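Local coordinates for protein periplasmic chaperone Spy (Escherichia coli, PDB 5WO2) that acts as an ATP-independent periplasmic chaperone, limiting protein aggregation and letting substrate proteins fold while bound to its cradle-shaped homodimer, at the interface of chains A and B. Residues are numbered along the deposited sequence; one frame, centred on the assembly and turned at random. Chains: chain A/B, Periplasmic chaperone Spy.

Contact 1: the interface of chains A and B. Residues chain A 63, 66-67, 70; chain B 48, 51-52, 55.
Helix packs against helix across the homodimer interface here, joining the two Spy chains into one cradle: A:Leu67 and A:Met66 meet B:Ile55. Chain A contributes helix 59-77 and chain B helix 48-77. B:Ile55 is the centre of the patch and hides 70 Å² of its surface. Its delta-methyl CD1 reaches the branch carbon CG of A:Leu67 at 3.6 Å, and the two side chains run at about a right angle to each other. The same methyl touches CB of A:Met66 at 3.8 Å. CG1 of B:Ile55 lies anti to the carbonyl carbon (chi1 -68°), which sends CD1 toward the chain A helix. Its other branch, CG2, stays near the backbone of A:Lys63. The sulfur SD of A:Met70 passes CG1 of B:Ile55 at 4.1 Å, with the side chains running in opposite directions.

A:Leu67 divides its methyls between partners. CD2 sits on the methyl CB of B:Ala51 at 3.7 Å. CD1 faces CG of B:Glu52 at 4.0 Å. The aliphatic stem of B:Lys48 borders both methyls at longer range.

A salt bridge lies at the rim of this apolar core. The amine NZ of A:Lys63 is 3.1 Å from the carboxylate oxygen OE2 of B:Glu52. A:Lys63 is fully extended, with CG anti to its backbone nitrogen (chi1 179°), and this carries the amine past B:Ile55 to the acid. The two side chains meet at a slant. The salt bridge probably ties the extended lysine to the neighbouring helix. The patch thus combines an apolar core with a charged rim to hold the dimer together, and may in this way keep the substrate-binding cradle in shape.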
# COMPACT_ATOMS: atom_id res chain seq x y z
N LYS A 63 7.22 -9.26 3.04
CA LYS A 63 8.03 -9.98 2.04
C LYS A 63 7.34 -11.29 1.64
O LYS A 63 7.18 -11.58 0.45
CB LYS A 63 9.42 -10.28 2.57
CG LYS A 63 10.31 -11.05 1.60
CD LYS A 63 11.63 -11.39 2.22
CE LYS A 63 12.56 -12.17 1.28
NZ LYS A 63 13.84 -12.35 1.99
N MET A 66 4.21 -10.53 -0.44
CA MET A 66 4.42 -9.97 -1.77
C MET A 66 5.12 -10.96 -2.70
O MET A 66 4.96 -10.93 -3.93
CB MET A 66 5.23 -8.67 -1.65
CG MET A 66 4.41 -7.60 -0.93
SD MET A 66 5.48 -6.35 -0.18
CE MET A 66 4.23 -5.24 0.49
N LEU A 67 5.88 -11.87 -2.12
CA LEU A 67 6.45 -12.95 -2.93
C LEU A 67 5.38 -13.89 -3.39
O LEU A 67 5.36 -14.33 -4.56
CB LEU A 67 7.47 -13.74 -2.16
CG LEU A 67 8.88 -13.15 -2.07
CD1 LEU A 67 9.72 -13.96 -1.11
CD2 LEU A 67 9.50 -13.18 -3.45
N MET A 70 3.40 -12.08 -6.15
CA MET A 70 4.09 -11.92 -7.43
C MET A 70 4.20 -13.30 -8.09
O MET A 70 4.03 -13.43 -9.32
CB MET A 70 5.46 -11.27 -7.26
CG MET A 70 5.36 -9.86 -6.79
SD MET A 70 7.02 -9.30 -6.27
CE MET A 70 7.37 -8.88 -7.93
N LYS B 48 12.77 -15.80 -7.94
CA LYS B 48 12.49 -15.40 -6.57
C LYS B 48 13.51 -14.39 -6.10
O LYS B 48 13.14 -13.43 -5.46
CB LYS B 48 12.48 -16.59 -5.64
CG LYS B 48 12.06 -16.27 -4.22
CD LYS B 48 11.83 -17.61 -3.56
CE LYS B 48 11.51 -17.54 -2.09
NZ LYS B 48 10.96 -18.94 -1.76
N ALA B 51 12.70 -11.15 -7.44
CA ALA B 51 11.50 -10.63 -6.79
C ALA B 51 11.85 -10.10 -5.41
O ALA B 51 11.35 -9.04 -5.00
CB ALA B 51 10.43 -11.74 -6.72
N GLU B 52 12.71 -10.79 -4.70
CA GLU B 52 13.11 -10.31 -3.38
C GLU B 52 13.80 -8.94 -3.48
O GLU B 52 13.61 -8.07 -2.62
CB GLU B 52 14.02 -11.30 -2.69
CG GLU B 52 13.27 -12.57 -2.26
CD GLU B 52 14.17 -13.63 -1.61
OE1 GLU B 52 15.21 -14.00 -2.19
OE2 GLU B 52 13.78 -14.13 -0.53
N ILE B 55 11.15 -6.31 -3.95
CA ILE B 55 10.44 -6.07 -2.71
C ILE B 55 11.26 -5.18 -1.76
O ILE B 55 10.77 -4.19 -1.19
CB ILE B 55 10.06 -7.40 -2.02
CG1 ILE B 55 8.99 -8.14 -2.84
CG2 ILE B 55 9.60 -7.18 -0.53
CD1 ILE B 55 8.83 -9.56 -2.40

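Contact 2: the interface of chains A and B. Residues chain A 34, 37, 40, 54-55; chain B 66, 70, 97.
A:Ile55 packs on B:Met66 and B:Met70 in this homodimer contact of Spy, a member of the CpxP/Spy (LTXXQ) family. Helices 31-41 and 48-56 of chain A receive one side of helix 48-77 of chain B. The tight part surrounds A:Ile55. Its methyl CD1 lies 3.5 Å from CB of B:Met66, near the root of that side chain. It also meets the end methyl CE of B:Met70 at 3.6 Å. A:Ile55 runs opposite in direction to both methionines, so it lies alongside them.

B:Met70 enters between the two chain A helices and hides 43 Å² of its surface. Its chain bends at the last torsion (chi3 -84°), which puts CE against helix 48-56 and SD between that helix and helix 31-41. The methyl CE of B:Met70 comes to 3.5 Å from the amide nitrogen NE2 of A:Gln54, a van der Waals contact. SD meets CG of A:Met37 at 3.9 Å, with the two side chains at about a right angle. CG2 of A:Ile40 borders the same sulfur from farther along helix 31-41, at 4.1 Å.

The packed region continues to the ends of A:Met37 and B:Met66. Their terminal methyls CE meet at 3.9 Å, again with the chains crossing near a right angle. B:Met66 bends at chi2 (-59°) and again at chi3 (-34°), and this brings its methyl round to A:Met37.

The loose side is at the chain B C-terminus, where B:Thr97 is poorly ordered. A:Arg34 turns one face of its guanidinium toward this residue. The backbone N of B:Thr97 lies above that plane, offset toward the rim. Attraction to the terminal carboxylate is possible, but the disorder makes it doubtful.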
# COMPACT_ATOMS: atom_id res chain seq x y z
N ARG A 34 -2.26 -1.07 13.02
CA ARG A 34 -3.05 0.14 13.18
C ARG A 34 -2.88 0.76 14.56
O ARG A 34 -2.77 1.97 14.66
CB ARG A 34 -4.55 -0.10 12.94
CG ARG A 34 -4.96 -0.28 11.48
CD ARG A 34 -4.74 0.98 10.65
NE ARG A 34 -5.81 1.99 10.80
CZ ARG A 34 -5.68 3.24 10.35
NH1 ARG A 34 -4.55 3.61 9.75
NH2 ARG A 34 -6.66 4.12 10.51
N MET A 37 0.37 2.56 14.64
CA MET A 37 0.27 3.82 13.91
C MET A 37 -0.51 4.86 14.73
O MET A 37 -0.12 6.03 14.76
CB MET A 37 -0.39 3.64 12.54
CG MET A 37 0.49 2.93 11.53
SD MET A 37 -0.38 2.73 9.95
CE MET A 37 -0.89 4.44 9.66
N ILE A 40 1.56 6.64 17.31
CA ILE A 40 2.47 7.61 16.72
C ILE A 40 1.75 8.87 16.31
O ILE A 40 2.26 9.99 16.46
CB ILE A 40 3.16 6.98 15.52
CG1 ILE A 40 4.14 5.93 16.03
CG2 ILE A 40 3.92 8.02 14.63
CD1 ILE A 40 4.35 4.84 15.07
N GLN A 54 8.24 1.32 13.70
CA GLN A 54 6.87 0.87 13.41
C GLN A 54 6.76 0.38 11.98
O GLN A 54 6.23 -0.69 11.72
CB GLN A 54 5.86 2.02 13.66
CG GLN A 54 4.34 1.60 13.59
CD GLN A 54 3.80 1.42 12.17
OE1 GLN A 54 3.01 0.49 11.89
NE2 GLN A 54 4.20 2.30 11.28
N ILE A 55 7.28 1.17 11.07
CA ILE A 55 7.19 0.88 9.64
C ILE A 55 7.93 -0.41 9.32
O ILE A 55 7.47 -1.23 8.54
CB ILE A 55 7.74 2.06 8.84
CG1 ILE A 55 6.79 3.25 9.00
CG2 ILE A 55 8.01 1.71 7.41
CD1 ILE A 55 7.40 4.56 8.58
N MET B 66 5.15 6.24 4.15
CA MET B 66 4.58 6.10 5.48
C MET B 66 5.04 7.21 6.41
O MET B 66 4.21 7.76 7.13
CB MET B 66 4.92 4.75 6.09
CG MET B 66 4.17 3.57 5.52
SD MET B 66 2.38 3.68 5.66
CE MET B 66 2.13 4.52 7.20
N MET B 70 2.31 9.61 8.19
CA MET B 70 2.14 9.72 9.64
C MET B 70 2.51 11.09 10.12
O MET B 70 1.86 11.58 11.05
CB MET B 70 2.93 8.64 10.40
CG MET B 70 2.36 7.21 10.05
SD MET B 70 2.99 5.97 11.22
CE MET B 70 4.49 5.68 10.41
N THR B 97 -6.61 2.94 6.57
CA THR B 97 -5.36 3.59 6.18
C THR B 97 -5.29 5.01 6.74
O THR B 97 -6.23 5.53 7.34
CB THR B 97 -5.18 3.66 4.64
OG1 THR B 97 -6.16 4.55 4.08
CG2 THR B 97 -5.31 2.26 3.99
OXT THR B 97 -4.26 5.67 6.61

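Contact 1 and contact 2 lie about 22 Å apart, measured between the centres of their C-alpha atoms, on one two-fold symmetric interface. They share residue positions: 55, 66 and 70 appear in both, with the chains exchanged. In contact 1 chain A supplies 66 and 70 and chain B supplies 55. In contact 2 the roles are reversed. This fits the two-fold symmetry, though Met66 is extended in contact 1 and bent in contact 2. Contact 2 adds helix 31-41 and the C-terminus. Helix 48-77 of chain B links both, so the dimer is held at two separated places along the cradle.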